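Side-chain contacts in UDP-N-acetylmuramate--L-alanine ligase (Thermotoga maritima, PDB 1J6U), which joins L-alanine to UDP-N-acetylmuramate at the expense of ATP, an early step in building the peptidoglycan of the bacterial cell wall: residues D123-T128 with L170-E175; T127-V132 with V145-I150; L185-A190 with S207-I212; E175-F180 with E196-S201; N200-Y205 with D225-H230. All coordinates share one frame; numbering follows the deposited sequence.

Interaction 1. Residues D123-T128 with L170-E175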
# COMPACT_ATOMS: atom_id res chain seq x y z
N ASP A 123 -7.67 -5.42 -1.74
CA ASP A 123 -6.28 -5.65 -2.12
C ASP A 123 -5.92 -4.93 -3.41
O ASP A 123 -6.72 -4.89 -4.32
CB ASP A 123 -6.05 -7.15 -2.37
CG ASP A 123 -6.63 -8.03 -1.27
OD1 ASP A 123 -6.13 -7.94 -0.12
OD2 ASP A 123 -7.57 -8.81 -1.57
N GLY A 124 -4.70 -4.42 -3.48
CA GLY A 124 -4.19 -3.78 -4.70
C GLY A 124 -4.34 -2.28 -4.77
O GLY A 124 -3.80 -1.59 -5.65
N LYS A 125 -5.07 -1.78 -3.81
CA LYS A 125 -5.40 -0.38 -3.70
C LYS A 125 -4.24 0.60 -3.77
O LYS A 125 -4.27 1.56 -4.54
CB LYS A 125 -6.22 -0.24 -2.41
CG LYS A 125 -6.52 1.13 -1.93
CD LYS A 125 -7.34 1.00 -0.66
CE LYS A 125 -6.59 0.15 0.34
NZ LYS A 125 -7.46 -0.40 1.41
N THR A 126 -3.20 0.36 -2.99
CA THR A 126 -2.08 1.30 -2.95
C THR A 126 -1.26 1.28 -4.22
O THR A 126 -0.85 2.34 -4.71
CB THR A 126 -1.15 1.04 -1.69
OG1 THR A 126 -1.97 1.00 -0.52
CG2 THR A 126 -0.16 2.16 -1.49
N THR A 127 -0.99 0.09 -4.75
CA THR A 127 -0.21 -0.01 -5.99
C THR A 127 -1.01 0.62 -7.14
O THR A 127 -0.45 1.39 -7.96
CB THR A 127 0.15 -1.48 -6.34
OG1 THR A 127 1.22 -1.91 -5.51
CG2 THR A 127 0.60 -1.60 -7.81
N THR A 128 -2.31 0.29 -7.20
CA THR A 128 -3.19 0.82 -8.24
C THR A 128 -3.20 2.34 -8.17
O THR A 128 -3.05 3.03 -9.19
CB THR A 128 -4.59 0.26 -8.10
OG1 THR A 128 -4.54 -1.15 -8.35
CG2 THR A 128 -5.56 0.94 -9.10
N LEU A 170 -8.79 5.28 -0.95
CA LEU A 170 -9.88 5.34 0.01
C LEU A 170 -9.86 4.02 0.74
O LEU A 170 -9.91 2.95 0.12
CB LEU A 170 -11.24 5.49 -0.67
CG LEU A 170 -11.76 6.90 -0.84
CD1 LEU A 170 -13.16 6.84 -1.38
CD2 LEU A 170 -11.76 7.60 0.49
N ASP A 171 -9.79 4.05 2.05
CA ASP A 171 -9.78 2.79 2.78
C ASP A 171 -11.20 2.30 3.05
O ASP A 171 -11.96 2.94 3.78
CB ASP A 171 -9.02 2.95 4.09
CG ASP A 171 -9.20 1.76 4.98
OD1 ASP A 171 -9.09 0.62 4.45
OD2 ASP A 171 -9.44 1.96 6.19
N GLU A 172 -11.57 1.18 2.46
CA GLU A 172 -12.90 0.67 2.66
C GLU A 172 -13.07 0.04 4.03
O GLU A 172 -13.99 -0.77 4.25
CB GLU A 172 -13.29 -0.31 1.55
CG GLU A 172 -12.27 -1.39 1.13
CD GLU A 172 -11.91 -2.36 2.24
OE1 GLU A 172 -11.20 -1.94 3.18
OE2 GLU A 172 -12.33 -3.54 2.16
N SER A 173 -12.20 0.40 4.95
CA SER A 173 -12.33 -0.17 6.29
C SER A 173 -13.27 0.72 7.03
O SER A 173 -14.04 0.26 7.86
CB SER A 173 -10.99 -0.21 7.01
OG SER A 173 -10.23 -1.27 6.47
N GLU A 174 -13.21 2.00 6.73
CA GLU A 174 -14.08 2.93 7.39
C GLU A 174 -15.28 3.15 6.49
O GLU A 174 -15.14 3.62 5.36
CB GLU A 174 -13.36 4.26 7.65
CG GLU A 174 -11.83 4.10 7.71
CD GLU A 174 -11.11 5.31 8.33
OE1 GLU A 174 -9.92 5.55 7.96
OE2 GLU A 174 -11.72 6.01 9.19
N GLU A 175 -16.46 2.79 6.99
CA GLU A 175 -17.73 2.96 6.28
C GLU A 175 -17.88 4.35 5.63
O GLU A 175 -18.46 4.50 4.55
CB GLU A 175 -18.88 2.72 7.26
CG GLU A 175 -20.27 2.60 6.65
CD GLU A 175 -21.33 2.35 7.71
OE1 GLU A 175 -22.15 1.41 7.54
OE2 GLU A 175 -21.34 3.10 8.72

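Interaction 2. Residues T127-V132 with V145-I150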
# COMPACT_ATOMS: atom_id res chain seq x y z
N THR A 127 -0.99 0.09 -4.75
CA THR A 127 -0.21 -0.01 -5.99
C THR A 127 -1.01 0.62 -7.14
O THR A 127 -0.45 1.39 -7.96
CB THR A 127 0.15 -1.48 -6.34
OG1 THR A 127 1.22 -1.91 -5.51
CG2 THR A 127 0.60 -1.60 -7.81
N THR A 128 -2.31 0.29 -7.20
CA THR A 128 -3.19 0.82 -8.24
C THR A 128 -3.20 2.34 -8.17
O THR A 128 -3.05 3.03 -9.19
CB THR A 128 -4.59 0.26 -8.10
OG1 THR A 128 -4.54 -1.15 -8.35
CG2 THR A 128 -5.56 0.94 -9.10
N THR A 129 -3.32 2.86 -6.95
CA THR A 129 -3.28 4.30 -6.77
C THR A 129 -1.95 4.88 -7.24
O THR A 129 -1.90 5.95 -7.84
CB THR A 129 -3.42 4.69 -5.31
OG1 THR A 129 -4.60 4.10 -4.76
CG2 THR A 129 -3.50 6.19 -5.18
N ALA A 130 -0.86 4.18 -6.95
CA ALA A 130 0.46 4.67 -7.31
C ALA A 130 0.57 4.68 -8.84
O ALA A 130 1.14 5.61 -9.45
CB ALA A 130 1.56 3.81 -6.64
N MSE A 131 -0.01 3.65 -9.46
CA MSE A 131 -0.01 3.56 -10.91
C MSE A 131 -0.77 4.76 -11.52
O MSE A 131 -0.25 5.43 -12.41
CB MSE A 131 -0.63 2.25 -11.35
CG MSE A 131 0.26 1.10 -11.17
SE MSE A 131 -0.62 -0.53 -11.63
CE MSE A 131 0.95 -1.63 -11.92
N VAL A 132 -1.98 5.04 -11.02
CA VAL A 132 -2.79 6.14 -11.48
C VAL A 132 -2.00 7.43 -11.35
O VAL A 132 -1.88 8.18 -12.32
CB VAL A 132 -4.11 6.27 -10.66
CG1 VAL A 132 -4.91 7.54 -11.09
CG2 VAL A 132 -4.95 5.05 -10.88
N VAL A 145 -1.11 14.07 -5.14
CA VAL A 145 -1.19 12.66 -4.77
C VAL A 145 -1.18 12.38 -3.25
O VAL A 145 -0.42 12.96 -2.50
CB VAL A 145 -0.03 11.87 -5.43
CG1 VAL A 145 -0.19 10.35 -5.20
CG2 VAL A 145 0.03 12.21 -6.93
N PHE A 146 -2.06 11.47 -2.83
CA PHE A 146 -2.16 11.05 -1.45
C PHE A 146 -2.03 9.54 -1.56
O PHE A 146 -2.99 8.85 -1.91
CB PHE A 146 -3.53 11.41 -0.83
CG PHE A 146 -3.69 12.85 -0.54
CD1 PHE A 146 -4.15 13.73 -1.52
CD2 PHE A 146 -3.35 13.37 0.71
CE1 PHE A 146 -4.25 15.10 -1.24
CE2 PHE A 146 -3.46 14.73 0.98
CZ PHE A 146 -3.91 15.59 0.00
N LEU A 147 -0.86 9.03 -1.23
CA LEU A 147 -0.62 7.61 -1.34
C LEU A 147 -0.55 6.94 0.02
O LEU A 147 -0.04 7.53 0.98
CB LEU A 147 0.72 7.39 -2.01
CG LEU A 147 0.82 6.43 -3.18
CD1 LEU A 147 2.26 5.98 -3.21
CD2 LEU A 147 -0.15 5.25 -3.05
N GLY A 148 -1.04 5.71 0.09
CA GLY A 148 -0.98 4.93 1.32
C GLY A 148 0.28 4.08 1.31
O GLY A 148 0.30 2.95 1.80
N GLY A 149 1.36 4.61 0.74
CA GLY A 149 2.58 3.84 0.68
C GLY A 149 3.63 4.78 0.16
O GLY A 149 3.33 5.95 -0.06
N ILE A 150 4.86 4.30 -0.00
CA ILE A 150 5.89 5.19 -0.49
C ILE A 150 6.28 4.90 -1.95
O ILE A 150 6.60 3.76 -2.32
CB ILE A 150 7.16 5.11 0.37
CG1 ILE A 150 6.85 5.51 1.81
CG2 ILE A 150 8.25 6.03 -0.23
CD1 ILE A 150 6.36 6.95 1.96

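Interaction 3. Residues L185-A190 with S207-I212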
# COMPACT_ATOMS: atom_id res chain seq x y z
N LEU A 185 -13.62 6.24 -9.83
CA LEU A 185 -13.31 5.36 -8.75
C LEU A 185 -12.96 3.96 -9.28
O LEU A 185 -13.74 3.35 -10.05
CB LEU A 185 -14.52 5.23 -7.85
CG LEU A 185 -14.43 4.07 -6.88
CD1 LEU A 185 -13.50 4.50 -5.74
CD2 LEU A 185 -15.82 3.67 -6.36
N ILE A 186 -11.77 3.47 -8.90
CA ILE A 186 -11.42 2.09 -9.24
C ILE A 186 -11.67 1.32 -7.93
O ILE A 186 -11.27 1.76 -6.84
CB ILE A 186 -9.94 1.89 -9.59
CG1 ILE A 186 -9.61 2.51 -10.95
CG2 ILE A 186 -9.63 0.40 -9.62
CD1 ILE A 186 -8.09 2.42 -11.32
N ILE A 187 -12.38 0.20 -8.04
CA ILE A 187 -12.62 -0.63 -6.87
C ILE A 187 -11.89 -1.90 -7.27
O ILE A 187 -12.39 -2.65 -8.12
CB ILE A 187 -14.10 -1.00 -6.68
CG1 ILE A 187 -14.96 0.26 -6.50
CG2 ILE A 187 -14.25 -1.92 -5.47
CD1 ILE A 187 -16.48 -0.05 -6.35
N THR A 188 -10.71 -2.14 -6.66
CA THR A 188 -9.88 -3.32 -7.01
C THR A 188 -10.59 -4.62 -6.76
O THR A 188 -10.51 -5.55 -7.57
CB THR A 188 -8.59 -3.34 -6.20
OG1 THR A 188 -8.92 -3.20 -4.81
CG2 THR A 188 -7.67 -2.22 -6.61
N ASN A 189 -11.27 -4.69 -5.61
CA ASN A 189 -12.05 -5.87 -5.20
C ASN A 189 -12.60 -5.47 -3.85
O ASN A 189 -12.21 -4.45 -3.28
CB ASN A 189 -11.18 -7.11 -5.02
CG ASN A 189 -9.95 -6.81 -4.19
OD1 ASN A 189 -10.03 -6.22 -3.11
ND2 ASN A 189 -8.79 -7.18 -4.70
N ALA A 190 -13.48 -6.30 -3.32
CA ALA A 190 -14.12 -5.99 -2.05
C ALA A 190 -14.48 -7.34 -1.43
O ALA A 190 -15.55 -7.90 -1.69
CB ALA A 190 -15.40 -5.15 -2.29
N SER A 207 -23.77 -1.79 0.87
CA SER A 207 -24.41 -0.49 0.73
C SER A 207 -23.42 0.63 0.59
O SER A 207 -23.65 1.57 -0.17
CB SER A 207 -25.33 -0.21 1.92
OG SER A 207 -26.32 -1.21 2.03
N ALA A 208 -22.33 0.54 1.35
CA ALA A 208 -21.27 1.54 1.28
C ALA A 208 -20.75 1.64 -0.15
O ALA A 208 -20.57 2.74 -0.68
CB ALA A 208 -20.16 1.18 2.22
N PHE A 209 -20.51 0.50 -0.80
CA PHE A 209 -20.02 0.55 -2.18
C PHE A 209 -21.08 1.07 -3.13
O PHE A 209 -20.80 1.92 -3.99
CB PHE A 209 -19.52 -0.83 -2.63
CG PHE A 209 -18.17 -1.15 -2.10
CD1 PHE A 209 -18.01 -2.06 -1.07
CD2 PHE A 209 -17.06 -0.47 -2.58
CE1 PHE A 209 -16.77 -2.29 -0.51
CE2 PHE A 209 -15.81 -0.68 -2.03
CZ PHE A 209 -15.66 -1.59 -0.99
N GLU A 210 -22.29 0.56 -2.95
CA GLU A 210 -23.44 0.97 -3.74
C GLU A 210 -23.49 2.51 -3.80
O GLU A 210 -23.52 3.13 -4.88
CB GLU A 210 -24.71 0.46 -3.08
CG GLU A 210 -25.70 -0.12 -4.02
CD GLU A 210 -25.50 -1.60 -4.17
OE1 GLU A 210 -25.37 -2.26 -3.12
OE2 GLU A 210 -25.49 -2.10 -5.33
N LYS A 211 -23.48 3.08 -2.61
CA LYS A 211 -23.50 4.51 -2.38
C LYS A 211 -22.38 5.31 -3.02
O LYS A 211 -22.65 6.34 -3.67
CB LYS A 211 -23.51 4.78 -0.87
CG LYS A 211 -23.50 6.27 -0.54
CD LYS A 211 -23.81 6.53 0.92
CE LYS A 211 -24.26 7.96 1.11
NZ LYS A 211 -24.90 8.14 2.45
N ILE A 212 -21.13 4.88 -2.85
CA ILE A 212 -20.07 5.67 -3.47
C ILE A 212 -20.16 5.53 -4.98
O ILE A 212 -19.92 6.49 -5.72
CB ILE A 212 -18.65 5.30 -2.97
CG1 ILE A 212 -17.67 6.33 -3.49
CG2 ILE A 212 -18.25 3.90 -3.44
CD1 ILE A 212 -16.33 6.18 -2.91

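Interaction 4. Residues E175-F180 with E196-S201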
# COMPACT_ATOMS: atom_id res chain seq x y z
N GLU A 175 -16.46 2.79 6.99
CA GLU A 175 -17.73 2.96 6.28
C GLU A 175 -17.88 4.35 5.63
O GLU A 175 -18.46 4.50 4.55
CB GLU A 175 -18.88 2.72 7.26
CG GLU A 175 -20.27 2.60 6.65
CD GLU A 175 -21.33 2.35 7.71
OE1 GLU A 175 -22.15 1.41 7.54
OE2 GLU A 175 -21.34 3.10 8.72
N PHE A 176 -17.33 5.36 6.30
CA PHE A 176 -17.39 6.75 5.82
C PHE A 176 -16.77 6.93 4.44
O PHE A 176 -16.90 8.00 3.86
CB PHE A 176 -16.66 7.68 6.79
CG PHE A 176 -16.88 9.15 6.52
CD1 PHE A 176 -18.09 9.75 6.82
CD2 PHE A 176 -15.86 9.94 5.99
CE1 PHE A 176 -18.29 11.13 6.60
CE2 PHE A 176 -16.03 11.31 5.76
CZ PHE A 176 -17.26 11.91 6.07
N PHE A 177 -16.09 5.91 3.90
CA PHE A 177 -15.47 6.09 2.59
C PHE A 177 -16.58 6.31 1.59
O PHE A 177 -16.41 7.04 0.62
CB PHE A 177 -14.59 4.90 2.21
CG PHE A 177 -15.31 3.76 1.56
CD1 PHE A 177 -15.35 3.64 0.16
CD2 PHE A 177 -15.90 2.77 2.34
CE1 PHE A 177 -15.97 2.55 -0.46
CE2 PHE A 177 -16.52 1.67 1.73
CZ PHE A 177 -16.56 1.56 0.32
N SER A 178 -17.72 5.69 1.88
CA SER A 178 -18.93 5.78 1.06
C SER A 178 -19.50 7.21 0.94
O SER A 178 -20.40 7.45 0.15
CB SER A 178 -20.02 4.90 1.65
OG SER A 178 -20.39 5.48 2.88
N GLU A 179 -18.96 8.13 1.73
CA GLU A 179 -19.38 9.52 1.73
C GLU A 179 -18.60 10.34 0.73
O GLU A 179 -18.87 11.52 0.52
CB GLU A 179 -19.19 10.12 3.13
CG GLU A 179 -20.09 9.52 4.19
CD GLU A 179 -21.55 9.66 3.82
OE1 GLU A 179 -22.22 8.62 3.61
OE2 GLU A 179 -22.03 10.82 3.72
N PHE A 180 -17.59 9.73 0.12
CA PHE A 180 -16.81 10.42 -0.89
C PHE A 180 -17.56 10.32 -2.21
O PHE A 180 -18.38 9.43 -2.42
CB PHE A 180 -15.41 9.77 -1.05
CG PHE A 180 -14.47 10.11 0.05
CD1 PHE A 180 -14.67 9.64 1.34
CD2 PHE A 180 -13.41 10.99 -0.18
CE1 PHE A 180 -13.83 10.05 2.39
CE2 PHE A 180 -12.57 11.40 0.87
CZ PHE A 180 -12.78 10.94 2.14
N GLU A 196 -15.86 -4.89 10.95
CA GLU A 196 -15.88 -4.30 12.29
C GLU A 196 -16.51 -2.92 12.34
O GLU A 196 -17.20 -2.60 13.30
CB GLU A 196 -14.46 -4.18 12.86
CG GLU A 196 -13.68 -5.51 13.00
CD GLU A 196 -12.90 -5.92 11.74
OE1 GLU A 196 -12.21 -5.05 11.14
OE2 GLU A 196 -12.95 -7.12 11.37
N ASN A 197 -16.27 -2.11 11.31
CA ASN A 197 -16.80 -0.76 11.27
C ASN A 197 -18.15 -0.67 10.56
O ASN A 197 -18.74 0.40 10.43
CB ASN A 197 -15.76 0.16 10.61
CG ASN A 197 -16.10 1.64 10.76
OD1 ASN A 197 -16.52 2.30 9.80
ND2 ASN A 197 -15.91 2.17 11.96
N TYR A 198 -18.65 -1.81 10.10
CA TYR A 198 -19.97 -1.88 9.46
C TYR A 198 -20.90 -2.71 10.37
O TYR A 198 -21.77 -3.47 9.88
CB TYR A 198 -19.87 -2.56 8.08
CG TYR A 198 -19.00 -1.82 7.11
CD1 TYR A 198 -17.64 -2.07 7.05
CD2 TYR A 198 -19.53 -0.82 6.30
CE1 TYR A 198 -16.82 -1.33 6.23
CE2 TYR A 198 -18.71 -0.07 5.47
CZ TYR A 198 -17.35 -0.33 5.44
OH TYR A 198 -16.51 0.42 4.64
N GLY A 199 -20.70 -2.57 11.68
CA GLY A 199 -21.49 -3.32 12.63
C GLY A 199 -21.52 -4.77 12.18
O GLY A 199 -22.55 -5.42 12.25
N ASN A 200 -20.39 -5.26 11.70
CA ASN A 200 -20.28 -6.62 11.21
C ASN A 200 -21.41 -6.99 10.29
O ASN A 200 -21.91 -8.12 10.33
CB ASN A 200 -20.20 -7.61 12.36
CG ASN A 200 -18.98 -7.39 13.20
OD1 ASN A 200 -18.85 -6.36 13.89
ND2 ASN A 200 -18.04 -8.33 13.14
N SER A 201 -21.81 -6.05 9.44
CA SER A 201 -22.89 -6.26 8.49
C SER A 201 -22.46 -6.19 7.03
O SER A 201 -22.29 -5.10 6.49
CB SER A 201 -23.97 -5.22 8.70
OG SER A 201 -24.97 -5.39 7.71
O HOH W 1 -19.71 3.12 10.77
O HOH W 2 -16.39 4.94 9.00

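Interaction 5. Residues N200-Y205 with D225-H230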
# COMPACT_ATOMS: atom_id res chain seq x y z
N ASN A 200 -20.39 -5.26 11.70
CA ASN A 200 -20.28 -6.62 11.21
C ASN A 200 -21.41 -6.99 10.29
O ASN A 200 -21.91 -8.12 10.33
CB ASN A 200 -20.20 -7.61 12.36
CG ASN A 200 -18.98 -7.39 13.20
OD1 ASN A 200 -18.85 -6.36 13.89
ND2 ASN A 200 -18.04 -8.33 13.14
N SER A 201 -21.81 -6.05 9.44
CA SER A 201 -22.89 -6.26 8.49
C SER A 201 -22.46 -6.19 7.03
O SER A 201 -22.29 -5.10 6.49
CB SER A 201 -23.97 -5.22 8.70
OG SER A 201 -24.97 -5.39 7.71
N LEU A 202 -22.32 -7.33 6.38
CA LEU A 202 -21.92 -7.33 4.97
C LEU A 202 -22.90 -6.48 4.16
O LEU A 202 -22.56 -5.98 3.10
CB LEU A 202 -21.91 -8.76 4.40
CG LEU A 202 -21.12 -9.02 3.11
CD1 LEU A 202 -19.65 -8.80 3.38
CD2 LEU A 202 -21.32 -10.44 2.63
N THR A 203 -24.11 -6.31 4.69
CA THR A 203 -25.12 -5.52 4.00
C THR A 203 -24.76 -4.04 4.03
O THR A 203 -24.89 -3.35 3.03
CB THR A 203 -26.51 -5.73 4.62
OG1 THR A 203 -26.44 -6.78 5.61
CG2 THR A 203 -27.52 -6.13 3.54
N ARG A 204 -24.33 -3.56 5.18
CA ARG A 204 -23.92 -2.17 5.28
C ARG A 204 -22.72 -1.99 4.36
O ARG A 204 -22.62 -1.00 3.64
CB ARG A 204 -23.54 -1.83 6.71
CG ARG A 204 -24.71 -1.50 7.58
CD ARG A 204 -24.32 -1.38 9.05
NE ARG A 204 -23.51 -0.20 9.34
CZ ARG A 204 -22.97 0.04 10.53
NH1 ARG A 204 -23.16 -0.81 11.52
NH2 ARG A 204 -22.24 1.13 10.73
N TYR A 205 -21.82 -2.98 4.37
CA TYR A 205 -20.62 -2.96 3.54
C TYR A 205 -21.03 -2.81 2.06
O TYR A 205 -20.57 -1.89 1.37
CB TYR A 205 -19.85 -4.25 3.74
CG TYR A 205 -18.50 -4.32 3.05
CD1 TYR A 205 -17.44 -3.50 3.46
CD2 TYR A 205 -18.27 -5.26 2.05
CE1 TYR A 205 -16.16 -3.64 2.88
CE2 TYR A 205 -17.02 -5.40 1.46
CZ TYR A 205 -15.96 -4.60 1.88
OH TYR A 205 -14.70 -4.79 1.32
N ASP A 225 -15.11 -9.84 -9.01
CA ASP A 225 -15.38 -9.56 -7.60
C ASP A 225 -16.86 -9.79 -7.34
O ASP A 225 -17.70 -8.99 -7.73
CB ASP A 225 -15.01 -8.11 -7.29
CG ASP A 225 -15.15 -7.76 -5.83
OD1 ASP A 225 -16.24 -7.29 -5.45
OD2 ASP A 225 -14.18 -7.94 -5.06
N GLU A 226 -17.18 -10.89 -6.66
CA GLU A 226 -18.59 -11.21 -6.39
C GLU A 226 -19.39 -10.03 -5.91
O GLU A 226 -20.39 -9.67 -6.52
CB GLU A 226 -18.72 -12.37 -5.37
N LEU A 227 -18.93 -9.40 -4.84
CA LEU A 227 -19.60 -8.27 -4.21
C LEU A 227 -19.72 -6.98 -4.97
O LEU A 227 -20.68 -6.23 -4.80
CB LEU A 227 -18.86 -7.92 -2.94
CG LEU A 227 -19.52 -8.04 -1.58
CD1 LEU A 227 -20.16 -9.39 -1.47
CD2 LEU A 227 -18.47 -7.82 -0.49
N THR A 228 -18.78 -6.71 -5.85
CA THR A 228 -18.77 -5.39 -6.43
C THR A 228 -18.72 -5.24 -7.94
O THR A 228 -18.78 -4.13 -8.46
CB THR A 228 -17.59 -4.67 -5.70
OG1 THR A 228 -17.95 -3.34 -5.36
CG2 THR A 228 -16.33 -4.70 -6.53
N SER A 229 -18.67 -6.35 -8.67
CA SER A 229 -18.55 -6.29 -10.12
C SER A 229 -19.63 -5.54 -10.88
O SER A 229 -19.34 -4.82 -11.84
CB SER A 229 -18.45 -7.70 -10.67
OG SER A 229 -19.55 -8.46 -10.23
N HIS A 230 -20.87 -5.74 -10.47
CA HIS A 230 -21.99 -5.11 -11.12
C HIS A 230 -21.95 -3.57 -11.02
O HIS A 230 -22.56 -2.87 -11.83
CB HIS A 230 -23.29 -5.66 -10.51
CG HIS A 230 -23.56 -5.16 -9.12
ND1 HIS A 230 -22.95 -5.70 -8.01
CD2 HIS A 230 -24.28 -4.11 -8.68
CE1 HIS A 230 -23.29 -5.00 -6.94
NE2 HIS A 230 -24.10 -4.03 -7.33

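Interaction 1. Residues D123-T128 with L170-E175
Asp171 OD1 is approached by two groups at once: Lys125 NZ forms a salt bridge with it at 3.6 Å, and Ser173 OG donates a hydrogen bond of 3.0 Å to its syn lone pair. The lysine belongs to the predicted ATP-binding segment Gly121-Thr127, which has a P-loop sequence, and stands in the first turn of helix 125-138. With CG anti to the backbone N (chi1 171°) and chi2 straight, CD comes 3.3 Å from Leu170 O; the bend at chi3 (55°) then swings the ammonium group toward Gly121 O, to which it hydrogen-bonds. Glu172 OE1 lies 4.4 Å from Lys125 NZ, too far for a salt bridge, and the other oxygen of that carboxylate is taken by Tyr205 OH. At the helix start, Gly124 O accepts both Thr128 N and Thr128 OG1, the hydroxyl coming from above the carbonyl plane. With a methionine in place of Lys125, Asp171 would probably lose its cationic mate and Gly121 O its donor. One long salt bridge, with at most a weaker pull from Glu172, and the bond to Gly121 O probably hold the lysine in place within the predicted ATP-binding loop.

Interaction 2. Residues T127-V132 with V145-I150
Thr129 leads the contact, laying its CB 4.0 Å from Leu147 CD2. A chi1 of -54° sets OG1 beside the backbone N and leaves CG2 anti to it, which directs the methyl at the second segment: Thr129 CG2 lies 4.1 Å from the same Leu147 CD2 and 4.2 Å from Phe146 O. The two side chains run alongside one another, pointing opposite ways, rather than meeting end on. The hydroxyl OG1 stays on the helix and hydrogen-bonds Lys125 O one turn back, so a polar atom in buried surroundings is satisfied and what Thr129 offers Leu147 is carbon. Here the P-loop helix 125-138 packs on the sheet of the middle domain, as the helix of a beta-alpha-beta crossover from strand 116-120 to the parallel strand 144-146, with strand 166-170 lying between the two strands. Ala130 comes next. Its short CB meets the other branch of the leucine, 4.1 Å from Leu147 CD1. Leu147 CD2 spans Thr129 CB and CG2 and also the backbone atom Ala130 N, at 4.1 Å, while in this contact CD1 meets only Ala130 CB. Ala130 also touches Phe306 and Val309.

Interaction 3. Residues L185-A190 with S207-I212
Phe209 gives the largest buried surface to this contact, its ring pushed from helix 202-214 toward the end of strand 184-187 and the loop beyond. Two apolar residues meet it, both obliquely. Ile187 has CD1 3.8 Å from Phe209 CD2 and its CG2 branch 4.0 Å from Phe209 CE2. Ala190, past the strand's end, sets its CB 3.6 Å from Phe209 CE1 and nearly as close to CZ. The branched strand residue and the methyl of the loop thus come to the same side of the ring plane, side by side.

Leu185 and Ile212 form the second centre, one helical turn on from the phenylalanine and two residues back along the strand from Ile187. Leu185 CD2 touches Ile212 CG2 at 3.8 Å, the two side chains crossing at about a right angle. Ile212 CG1 is anti to the backbone N (chi1 -170°), and it is the other branch, CG2, that is presented to the leucine.

The alternation of the strand explains the pattern: Leu185 and Ile187 face helix 202-214, whereas Ile186 turns to the other side of the sheet and packs on helix 125-138. The contact is the strand-to-helix half of the beta-alpha-beta unit made by strand 184-187, helix 202-214 and strand 218-222. Tyr205 of the same helix and Phe177 of the 3-10 segment 175-179 meet the Phe209 ring edge-to-face.

Interaction 4. Residues E175-F180 with E196-S201
Glu175, at the start of the 3-10 segment 175-179, brings its CA within 6.2 Å of Tyr198 CA, joining the connection between strands 166-170 and 184-187 to the loop that leads into helix 202-214. Its backbone N donates to Asn197 OD1 in a fairly straight bond of 2.9 Å (159° at the hydrogen), the donor tilted a little from the carbonyl plane. The same amide oxygen receives a proton from water 2, which in turn accepts Phe176 N.

Tyr198 crosses the glutamate at a slant: Glu175 CG is 3.3 Å from Tyr198 CE2, and the carboxylate stands almost perpendicular to the ring (planes 89° apart). Extended beyond CG, the acid reaches Arg204 NE with OE1, while water 1 lies within bonding distance of both Glu175 OE2 and Asn197 O, though it may not serve both at once. The phenol OH arrives in the plane of the Phe177 ring, at its edge, 3.2 Å from Phe177 CE2, and gives its hydrogen bond to Glu172 O. A phenylalanine in place of Tyr198 would probably leave Glu172 O without that donor and open a gap at the edge of Phe177.

The chemistry is therefore mixed: amide and water bonds join the two loops around the exposed Asn197, whereas the tyrosine places its ring against aliphatic carbons and spends its one hydroxyl on a backbone carbonyl.

Interaction 5. Residues N200-Y205 with D225-H230
Tyr205 presents the edge of its ring to Leu227, whose CD2 lies in the ring plane, 3.4 Å from Tyr205 CE2 and 3.6 Å from Tyr205 CD2. The two side chains cross at about a right angle, so one leucine methyl abuts two neighbouring ring carbons and does not cover a face. Setting CG anti to the backbone N (chi1 -174°) turns the tyrosine ring toward the 225-230 loop, although its CB does not point there; its phenol OH is held by Glu172.

Leu202, three residues earlier and so on the same flank of the helix, meets the same methyl more loosely: Leu202 CD1 is 4.2 Å from Leu227 CD2, the chains set aslant. Leu227 CD2 is thus the common point of the contact, touched by a buried aromatic and by an exposed aliphatic side chain.

Both segments are stiffened locally. Ser201 is the N-cap of helix 202-214, its OG accepting Arg204 N at 3.2 Å with an angle of 159°. In the opposing loop Asp225 O collects three donors, Thr228 N, Ser229 N and Ser229 OG, closing the turn that carries Leu227.

The contact joins the first turn of helix 202-214 to the loop between strands 218-222 and 234-236. Tyr198, from the loop preceding the helix, meets the Tyr205 ring edge-to-face, and Thr122 of the predicted ATP-binding segment lies beside the tyrosine.

How the interactions relate
All five contacts lie in the middle domain. Interactions 2 and 3 are its buried, largely apolar layers: one packs helix 125-138 and the other helix 202-214 on the same sheet, and Thr128 of the former touches Ile186 of the latter. Interactions 1, 4 and 5 are partly buried and involve loops at the strand ends and, in 1 and 5, helix starts; a salt bridge marks 1, an amide bond and waters mark 4, while 5 remains apolar across the contact. Interactions 1 and 2 share helix 125-138, as 3 and 5 share helix 202-214. Polar threads connect the loops: Glu175 of interactions 1 and 4 pairs with Arg204 of interaction 5, and Lys211 of interaction 3 with Glu179 of interaction 4.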